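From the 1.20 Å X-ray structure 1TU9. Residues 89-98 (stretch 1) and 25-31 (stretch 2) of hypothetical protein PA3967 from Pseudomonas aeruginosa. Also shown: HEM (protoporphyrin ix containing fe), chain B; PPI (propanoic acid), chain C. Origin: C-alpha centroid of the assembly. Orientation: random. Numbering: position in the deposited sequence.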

ATOM      1  N   GLU A  89      -5.100 -12.038  -4.084  1.00 13.14           N
ATOM      2  CA  GLU A  89      -5.104 -12.363  -2.658  1.00 14.96           C
ATOM      3  C   GLU A  89      -3.974 -11.668  -1.888  1.00 14.15           C
ATOM      4  O   GLU A  89      -4.091 -11.406  -0.688  1.00 15.38           O
ATOM      5  CB  GLU A  89      -5.008 -13.882  -2.444  1.00 16.67           C
ATOM      6  CG  GLU A  89      -6.306 -14.652  -2.642  1.00 20.57           C
ATOM      7  CD  GLU A  89      -6.145 -16.149  -2.409  1.00 23.72           C
ATOM      8  OE1 GLU A  89      -5.441 -16.534  -1.444  1.00 28.31           O
ATOM      9  OE2 GLU A  89      -6.727 -16.953  -3.174  1.00 27.38           O
ATOM     10  N   LEU A  90      -2.877 -11.357  -2.561  1.00 12.12           N
ATOM     11  CA  LEU A  90      -1.721 -10.781  -1.885  1.00 11.71           C
ATOM     12  C   LEU A  90      -1.966  -9.354  -1.405  1.00 11.16           C
ATOM     13  O   LEU A  90      -1.298  -8.893  -0.483  1.00 11.13           O
ATOM     14  CB  LEU A  90      -0.471 -10.872  -2.764  1.00 11.18           C
ATOM     15  CG  LEU A  90      -0.088 -12.315  -3.146  1.00 12.04           C
ATOM     16  CD1 LEU A  90       1.191 -12.306  -3.955  1.00 12.70           C
ATOM     17  CD2 LEU A  90       0.057 -13.226  -1.919  1.00 13.31           C
ATOM     18  N   TYR A  91      -2.920  -8.651  -1.997  1.00 10.35           N
ATOM     19  CA  TYR A  91      -3.216  -7.278  -1.576  1.00  9.76           C
ATOM     20  C   TYR A  91      -3.829  -7.223  -0.183  1.00  9.29           C
ATOM     21  O   TYR A  91      -3.673  -6.224   0.522  1.00  9.09           O
ATOM     22  CB  TYR A  91      -4.106  -6.551  -2.596  1.00  9.72           C
ATOM     23  CG  TYR A  91      -3.395  -6.346  -3.890  1.00  9.12           C
ATOM     24  CD1 TYR A  91      -3.450  -7.306  -4.881  1.00  9.35           C
ATOM     25  CD2 TYR A  91      -2.614  -5.230  -4.106  1.00  9.33           C
ATOM     26  CE1 TYR A  91      -2.764  -7.148  -6.062  1.00  9.71           C
ATOM     27  CE2 TYR A  91      -1.924  -5.053  -5.276  1.00  8.74           C
ATOM     28  CZ  TYR A  91      -1.987  -6.026  -6.260  1.00  9.17           C
ATOM     29  OH  TYR A  91      -1.285  -5.857  -7.432  1.00 10.25           O
ATOM     30  N   ASP A  92      -4.512  -8.275   0.237  1.00  9.57           N
ATOM     31  CA  ASP A  92      -5.053  -8.302   1.589  1.00 10.47           C
ATOM     32  C   ASP A  92      -3.903  -8.338   2.590  1.00  9.81           C
ATOM     33  O   ASP A  92      -3.973  -7.726   3.657  1.00  9.63           O
ATOM     34  CB  ASP A  92      -5.971  -9.515   1.782  1.00 12.36           C
ATOM     35  CG  ASP A  92      -7.095  -9.581   0.751  1.00 16.84           C
ATOM     36  OD1 ASP A  92      -7.419  -8.558   0.117  1.00 19.96           O
ATOM     37  OD2 ASP A  92      -7.717 -10.636   0.519  1.00 22.13           O
ATOM     38  N   LEU A  93      -2.843  -9.066   2.256  1.00  8.94           N
ATOM     39  CA  LEU A  93      -1.648  -9.114   3.100  1.00  9.14           C
ATOM     40  C   LEU A  93      -0.909  -7.785   3.114  1.00  8.31           C
ATOM     41  O   LEU A  93      -0.398  -7.361   4.160  1.00  8.83           O
ATOM     42  CB  LEU A  93      -0.720 -10.236   2.644  1.00  9.52           C
ATOM     43  CG  LEU A  93      -1.300 -11.651   2.650  1.00 12.29           C
ATOM     44  CD1 LEU A  93      -0.272 -12.622   2.106  1.00 14.09           C
ATOM     45  CD2 LEU A  93      -1.767 -12.057   4.037  1.00 14.35           C
ATOM     46  N   TRP A  94      -0.866  -7.115   1.969  1.00  7.58           N
ATOM     47  CA  TRP A  94      -0.282  -5.782   1.867  1.00  7.53           C
ATOM     48  C   TRP A  94      -1.024  -4.815   2.786  1.00  7.14           C
ATOM     49  O   TRP A  94      -0.421  -4.079   3.569  1.00  7.02           O
ATOM     50  CB  TRP A  94      -0.360  -5.331   0.405  1.00  7.65           C
ATOM     51  CG  TRP A  94       0.273  -4.007   0.090  1.00  7.60           C
ATOM     52  CD1 TRP A  94       1.534  -3.792  -0.382  1.00  8.20           C
ATOM     53  CD2 TRP A  94      -0.330  -2.706   0.180  1.00  7.51           C
ATOM     54  NE1 TRP A  94       1.759  -2.448  -0.559  1.00  8.48           N
ATOM     55  CE2 TRP A  94       0.630  -1.758  -0.212  1.00  7.68           C
ATOM     56  CE3 TRP A  94      -1.584  -2.240   0.579  1.00  7.39           C
ATOM     57  CZ2 TRP A  94       0.374  -0.388  -0.232  1.00  8.04           C
ATOM     58  CZ3 TRP A  94      -1.836  -0.876   0.551  1.00  8.53           C
ATOM     59  CH2 TRP A  94      -0.867   0.030   0.147  1.00  8.57           C
ATOM     60  N   LEU A  95      -2.345  -4.845   2.724  1.00  7.13           N
ATOM     61  CA  LEU A  95      -3.140  -3.918   3.510  1.00  7.35           C
ATOM     62  C   LEU A  95      -3.025  -4.228   4.996  1.00  7.05           C
ATOM     63  O   LEU A  95      -2.914  -3.315   5.817  1.00  7.19           O
ATOM     64  CB  LEU A  95      -4.600  -3.916   3.037  1.00  7.63           C
ATOM     65  CG  LEU A  95      -5.495  -2.851   3.679  1.00  8.49           C
ATOM     66  CD1 LEU A  95      -4.937  -1.448   3.467  1.00 10.56           C
ATOM     67  CD2 LEU A  95      -6.880  -2.975   3.061  1.00  9.92           C
ATOM     68  N   ASP A  96      -3.024  -5.499   5.363  1.00  7.70           N
ATOM     69  CA  ASP A  96      -2.841  -5.857   6.765  1.00  8.22           C
ATOM     70  C   ASP A  96      -1.492  -5.346   7.297  1.00  7.89           C
ATOM     71  O   ASP A  96      -1.410  -4.850   8.412  1.00  7.97           O
ATOM     72  CB  ASP A  96      -2.885  -7.370   6.984  1.00  9.29           C
ATOM     73  CG  ASP A  96      -4.244  -7.978   6.781  1.00 12.40           C
ATOM     74  OD1 ASP A  96      -5.258  -7.266   6.794  1.00 13.42           O
ATOM     75  OD2 ASP A  96      -4.352  -9.211   6.628  1.00 16.37           O
ATOM     76  N   ALA A  97      -0.435  -5.478   6.504  1.00  7.56           N
ATOM     77  CA  ALA A  97       0.894  -5.053   6.922  1.00  7.35           C
ATOM     78  C   ALA A  97       0.939  -3.533   7.073  1.00  6.66           C
ATOM     79  O   ALA A  97       1.546  -3.003   8.020  1.00  6.92           O
ATOM     80  CB  ALA A  97       1.933  -5.532   5.921  1.00  7.62           C
ATOM     81  N   LEU A  98       0.276  -2.832   6.168  1.00  6.56           N
ATOM     82  CA  LEU A  98       0.174  -1.385   6.240  1.00  6.75           C
ATOM     83  C   LEU A  98      -0.542  -0.940   7.501  1.00  6.59           C
ATOM     84  O   LEU A  98      -0.068  -0.047   8.212  1.00  6.37           O
ATOM     85  CB  LEU A  98      -0.520  -0.832   4.994  1.00  6.92           C
ATOM     86  CG  LEU A  98      -0.690   0.693   4.952  1.00  7.58           C
ATOM     87  CD1 LEU A  98       0.630   1.433   5.038  1.00  9.15           C
ATOM     88  CD2 LEU A  98      -1.431   1.088   3.681  1.00  8.17           C
TER
HETATM   89  CHA HEM B 301       6.978  -2.921  -7.718  1.00 12.52           C
HETATM   90  CHB HEM B 301       3.467  -0.174  -5.589  1.00 14.50           C
HETATM   91  CHC HEM B 301       1.273  -4.160  -4.239  1.00 10.61           C
HETATM   92  CHD HEM B 301       5.104  -6.813  -5.481  1.00  8.76           C
HETATM   93  C1A HEM B 301       6.163  -1.855  -7.324  1.00 14.22           C
HETATM   94  C2A HEM B 301       6.344  -0.455  -7.686  1.00 17.42           C
HETATM   95  C3A HEM B 301       5.406   0.293  -7.103  1.00 16.33           C
HETATM   96  C4A HEM B 301       4.553  -0.577  -6.330  1.00 13.87           C
HETATM   97  CMA HEM B 301       5.250   1.825  -7.238  1.00 16.01           C
HETATM   98  CAA HEM B 301       7.447   0.067  -8.613  1.00 20.81           C
HETATM   99  CBA HEM B 301       6.816   0.493  -9.946  1.00 23.66           C
HETATM  100  CGA HEM B 301       5.818  -0.509 -10.490  1.00 23.55           C
HETATM  101  O1A HEM B 301       6.234  -1.625 -10.881  1.00 26.53           O
HETATM  102  O2A HEM B 301       4.595  -0.204 -10.557  1.00 25.21           O
HETATM  103  C1B HEM B 301       2.524  -0.996  -5.047  1.00 13.41           C
HETATM  104  C2B HEM B 301       1.283  -0.640  -4.374  1.00 13.62           C
HETATM  105  C3B HEM B 301       0.665  -1.757  -4.004  1.00 12.54           C
HETATM  106  C4B HEM B 301       1.536  -2.851  -4.437  1.00 11.34           C
HETATM  107  CMB HEM B 301       0.795   0.806  -4.118  1.00 13.95           C
HETATM  108  CAB HEM B 301      -0.676  -1.897  -3.232  1.00 11.81           C
HETATM  109  CBB HEM B 301      -1.741  -1.132  -3.492  1.00 13.99           C
HETATM  110  C1C HEM B 301       2.165  -5.192  -4.395  1.00  8.69           C
HETATM  111  C2C HEM B 301       1.947  -6.496  -3.857  1.00  9.06           C
HETATM  112  C3C HEM B 301       3.006  -7.237  -4.161  1.00  7.95           C
HETATM  113  C4C HEM B 301       3.915  -6.419  -4.925  1.00  8.57           C
HETATM  114  CMC HEM B 301       0.695  -6.895  -3.074  1.00  9.94           C
HETATM  115  CAC HEM B 301       3.163  -8.714  -3.780  1.00  9.59           C
HETATM  116  CBC HEM B 301       4.342  -9.258  -3.520  1.00 10.49           C
HETATM  117  C1D HEM B 301       5.952  -6.045  -6.220  1.00  8.94           C
HETATM  118  C2D HEM B 301       7.171  -6.535  -6.780  1.00  9.45           C
HETATM  119  C3D HEM B 301       7.790  -5.351  -7.480  1.00 10.69           C
HETATM  120  C4D HEM B 301       6.882  -4.236  -7.269  1.00 11.61           C
HETATM  121  CMD HEM B 301       7.726  -7.959  -6.678  1.00  9.52           C
HETATM  122  CAD HEM B 301       9.144  -5.405  -8.198  1.00 10.84           C
HETATM  123  CBD HEM B 301      10.263  -5.406  -7.141  1.00 11.02           C
HETATM  124  CGD HEM B 301      11.628  -5.567  -7.784  1.00 10.51           C
HETATM  125  O1D HEM B 301      11.919  -6.678  -8.300  1.00 10.52           O
HETATM  126  O2D HEM B 301      12.430  -4.593  -7.800  1.00 10.01           O
HETATM  127  NA  HEM B 301       5.060  -1.865  -6.497  1.00 14.03           N
HETATM  128  NB  HEM B 301       2.647  -2.363  -5.082  1.00 11.36           N
HETATM  129  NC  HEM B 301       3.378  -5.154  -5.045  1.00  9.27           N
HETATM  130  ND  HEM B 301       5.810  -4.706  -6.524  1.00  9.74           N
HETATM  131 FE   HEM B 301       4.287  -3.508  -5.900  1.00 11.32          FE
HETATM  132  C1  PPI C 302       5.615  -3.132  -3.432  1.00 11.19           C
HETATM  133  C2  PPI C 302       4.392  -3.337  -2.620  1.00 10.21           C
HETATM  134  C3  PPI C 302       4.803  -3.252  -1.211  1.00 11.54           C
HETATM  135  O1  PPI C 302       5.606  -3.182  -4.621  1.00 13.89           O
HETATM  136  O2  PPI C 302       6.789  -2.913  -2.817  1.00 13.00           O
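Stretch 2, residues 25-31: DFYRHFL

At the centre of the contact, the methyl group of A97 sits against the backbone of stretch 2. Its CB lies 3.6 Å from F30 N and 3.8 Å from F30 CB, and the CA atoms of A97 and F30 are 5.1 Å apart, the closest register between the two segments. Alanine suits this place because its side chain ends at CB, so the helices can come together with little between them. The same CB is 3.7 Å from F26 CE1 and 3.8 Å from H29 CB, so one small residue of stretch 1 meets three of stretch 2.

Both segments are helical. Stretch 2 is helix throughout, with phi/psi near -65/-40 and backbone hydrogen bonds such as F30 N to F26 O (2.9 Å); the helix of stretch 1 runs on through L98, where L98 N bonds to W94 O at 3.0 Å. The axes approach to 8.4 Å, and their N-to-C directions make an angle of 139°, so stretch 2 runs obliquely but broadly against stretch 1.

Around A97 the contact is aromatic. F26 and F30, one helical turn apart, both adopt the t rotamer; their CA-to-CB bonds point sideways, yet the ring ends come nearer to stretch 1. W94, also t, meets both rings, the three forming a triangle. F26 turns its edge to the face of the indole, with F26 CZ 3.5 Å from W94 CD1 and the planes at 67°; W94 in turn directs its edge at the face of F30, with the planes at 90°. Ring edges carry slightly positive hydrogens that suit the electron-rich face of a neighbouring ring, and the side chains of F26 and F30 bring no polar group into the cluster. The F26 edge also meets the stretch 1 backbone, its CE1 lying 3.4 Å from W94 O and 3.5 Å from L98 N, while F30 CE1 approaches W94 CA to 3.5 Å. Further out, L98 CB rests 4.0 Å from F26 CE1 and L93 CB 4.3 Å from F30 CE1, aliphatic carbon against ring carbon.

The aromatic cluster also borders the ligands. HEM CAB covers the indole face opposite F26, 3.3 Å from W94 CE2, and PPI C3 lies 3.6 Å from both F26 CE2 and F30 CE2. Y27, whose CB points away from stretch 1, brings its hydroxyl to the acid: OH donates a very short hydrogen bond of 2.3 Å to PPI O2.

No hydrogen bond joins the two stretches. At the polar margin, H29 lies against A97 with both its CB and its ring, whose CD2 is 3.9 Å from A97 O, while NE2 is hydrogen-bonded elsewhere in the structure. Beyond it, R28 NH2 forms a salt bridge with D25 OD1 at 3.0 Å, pairing charges within stretch 2 and outside the contact.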

ATOM      1  N   ASP A  25       9.268  -1.238   8.966  1.00  7.79           N
ATOM      2  CA  ASP A  25       8.301  -2.082   9.644  1.00  7.72           C
ATOM      3  C   ASP A  25       7.244  -2.614   8.673  1.00  7.39           C
ATOM      4  O   ASP A  25       6.884  -3.783   8.747  1.00  7.68           O
ATOM      5  CB  ASP A  25       7.638  -1.348  10.812  1.00  8.08           C
ATOM      6  CG  ASP A  25       8.550  -1.172  11.983  1.00  9.28           C
ATOM      7  OD1 ASP A  25       9.592  -1.857  12.051  1.00  9.90           O
ATOM      8  OD2 ASP A  25       8.254  -0.396  12.903  1.00  9.41           O
ATOM      9  N   PHE A  26       6.770  -1.777   7.759  1.00  7.50           N
ATOM     10  CA  PHE A  26       5.835  -2.243   6.746  1.00  7.43           C
ATOM     11  C   PHE A  26       6.396  -3.484   6.042  1.00  7.10           C
ATOM     12  O   PHE A  26       5.729  -4.517   5.970  1.00  6.87           O
ATOM     13  CB  PHE A  26       5.533  -1.184   5.687  1.00  7.88           C
ATOM     14  CG  PHE A  26       4.764  -1.764   4.549  1.00  7.60           C
ATOM     15  CD1 PHE A  26       3.422  -2.061   4.694  1.00  8.63           C
ATOM     16  CD2 PHE A  26       5.411  -2.178   3.401  1.00  7.49           C
ATOM     17  CE1 PHE A  26       2.722  -2.694   3.673  1.00  8.32           C
ATOM     18  CE2 PHE A  26       4.726  -2.804   2.387  1.00  8.62           C
ATOM     19  CZ  PHE A  26       3.376  -3.064   2.524  1.00  8.83           C
ATOM     20  N   TYR A  27       7.607  -3.386   5.496  1.00  7.06           N
ATOM     21  CA  TYR A  27       8.150  -4.519   4.742  1.00  7.48           C
ATOM     22  C   TYR A  27       8.450  -5.711   5.626  1.00  7.14           C
ATOM     23  O   TYR A  27       8.260  -6.839   5.197  1.00  6.94           O
ATOM     24  CB  TYR A  27       9.359  -4.136   3.854  1.00  7.94           C
ATOM     25  CG  TYR A  27       8.887  -3.521   2.559  1.00  8.07           C
ATOM     26  CD1 TYR A  27       8.969  -2.149   2.350  1.00  8.84           C
ATOM     27  CD2 TYR A  27       8.285  -4.296   1.575  1.00  9.03           C
ATOM     28  CE1 TYR A  27       8.489  -1.574   1.191  1.00  9.70           C
ATOM     29  CE2 TYR A  27       7.802  -3.719   0.409  1.00  9.83           C
ATOM     30  CZ  TYR A  27       7.908  -2.354   0.228  1.00  9.40           C
ATOM     31  OH  TYR A  27       7.417  -1.754  -0.905  1.00 11.35           O
ATOM     32  N   ARG A  28       8.869  -5.485   6.869  1.00  7.36           N
ATOM     33  CA  ARG A  28       9.075  -6.604   7.767  1.00  7.93           C
ATOM     34  C   ARG A  28       7.757  -7.373   7.936  1.00  7.57           C
ATOM     35  O   ARG A  28       7.717  -8.593   7.858  1.00  7.70           O
ATOM     36  CB  ARG A  28       9.623  -6.143   9.119  1.00  8.82           C
ATOM     37  CG  ARG A  28       9.799  -7.262  10.117  1.00  9.62           C
ATOM     38  CD  ARG A  28      10.586  -6.862  11.343  1.00 10.55           C
ATOM     39  NE  ARG A  28      10.107  -5.628  11.967  1.00 10.75           N
ATOM     40  CZ  ARG A  28       9.124  -5.554  12.853  1.00 10.73           C
ATOM     41  NH1 ARG A  28       8.441  -6.630  13.204  1.00 10.98           N
ATOM     42  NH2 ARG A  28       8.815  -4.392  13.395  1.00 11.27           N
ATOM     43  N   HIS A  29       6.669  -6.644   8.167  1.00  7.33           N
ATOM     44  CA  HIS A  29       5.382  -7.304   8.359  1.00  7.35           C
ATOM     45  C   HIS A  29       4.897  -7.985   7.069  1.00  6.87           C
ATOM     46  O   HIS A  29       4.367  -9.089   7.095  1.00  7.68           O
ATOM     47  CB  HIS A  29       4.311  -6.316   8.793  1.00  7.57           C
ATOM     48  CG  HIS A  29       4.627  -5.581  10.052  1.00  8.27           C
ATOM     49  ND1 HIS A  29       5.180  -6.181  11.160  1.00  9.64           N
ATOM     50  CD2 HIS A  29       4.404  -4.294  10.396  1.00  9.22           C
ATOM     51  CE1 HIS A  29       5.301  -5.283  12.127  1.00  8.91           C
ATOM     52  NE2 HIS A  29       4.848  -4.129  11.684  1.00  9.47           N
ATOM     53  N   PHE A  30       5.060  -7.292   5.951  1.00  6.95           N
ATOM     54  CA  PHE A  30       4.584  -7.781   4.663  1.00  7.12           C
ATOM     55  C   PHE A  30       5.340  -9.058   4.259  1.00  7.03           C
ATOM     56  O   PHE A  30       4.730 -10.069   3.907  1.00  7.64           O
ATOM     57  CB  PHE A  30       4.754  -6.660   3.636  1.00  7.27           C
ATOM     58  CG  PHE A  30       4.130  -6.930   2.276  1.00  7.07           C
ATOM     59  CD1 PHE A  30       2.944  -7.630   2.123  1.00  8.26           C
ATOM     60  CD2 PHE A  30       4.714  -6.391   1.153  1.00  8.28           C
ATOM     61  CE1 PHE A  30       2.383  -7.824   0.846  1.00  8.81           C
ATOM     62  CE2 PHE A  30       4.152  -6.570  -0.107  1.00  8.66           C
ATOM     63  CZ  PHE A  30       2.982  -7.278  -0.244  1.00  9.21           C
ATOM     64  N   LEU A  31       6.660  -9.021   4.343  1.00  7.39           N
ATOM     65  CA  LEU A  31       7.470 -10.199   4.028  1.00  8.30           C
ATOM     66  C   LEU A  31       7.140 -11.368   4.951  1.00  8.18           C
ATOM     67  O   LEU A  31       7.091 -12.516   4.512  1.00  7.97           O
ATOM     68  CB  LEU A  31       8.959  -9.877   4.136  1.00  9.26           C
ATOM     69  CG  LEU A  31       9.505  -8.903   3.111  1.00 11.93           C
ATOM     70  CD1 LEU A  31      10.879  -8.371   3.526  1.00 14.04           C
ATOM     71  CD2 LEU A  31       9.575  -9.597   1.809  1.00 12.95           C
TER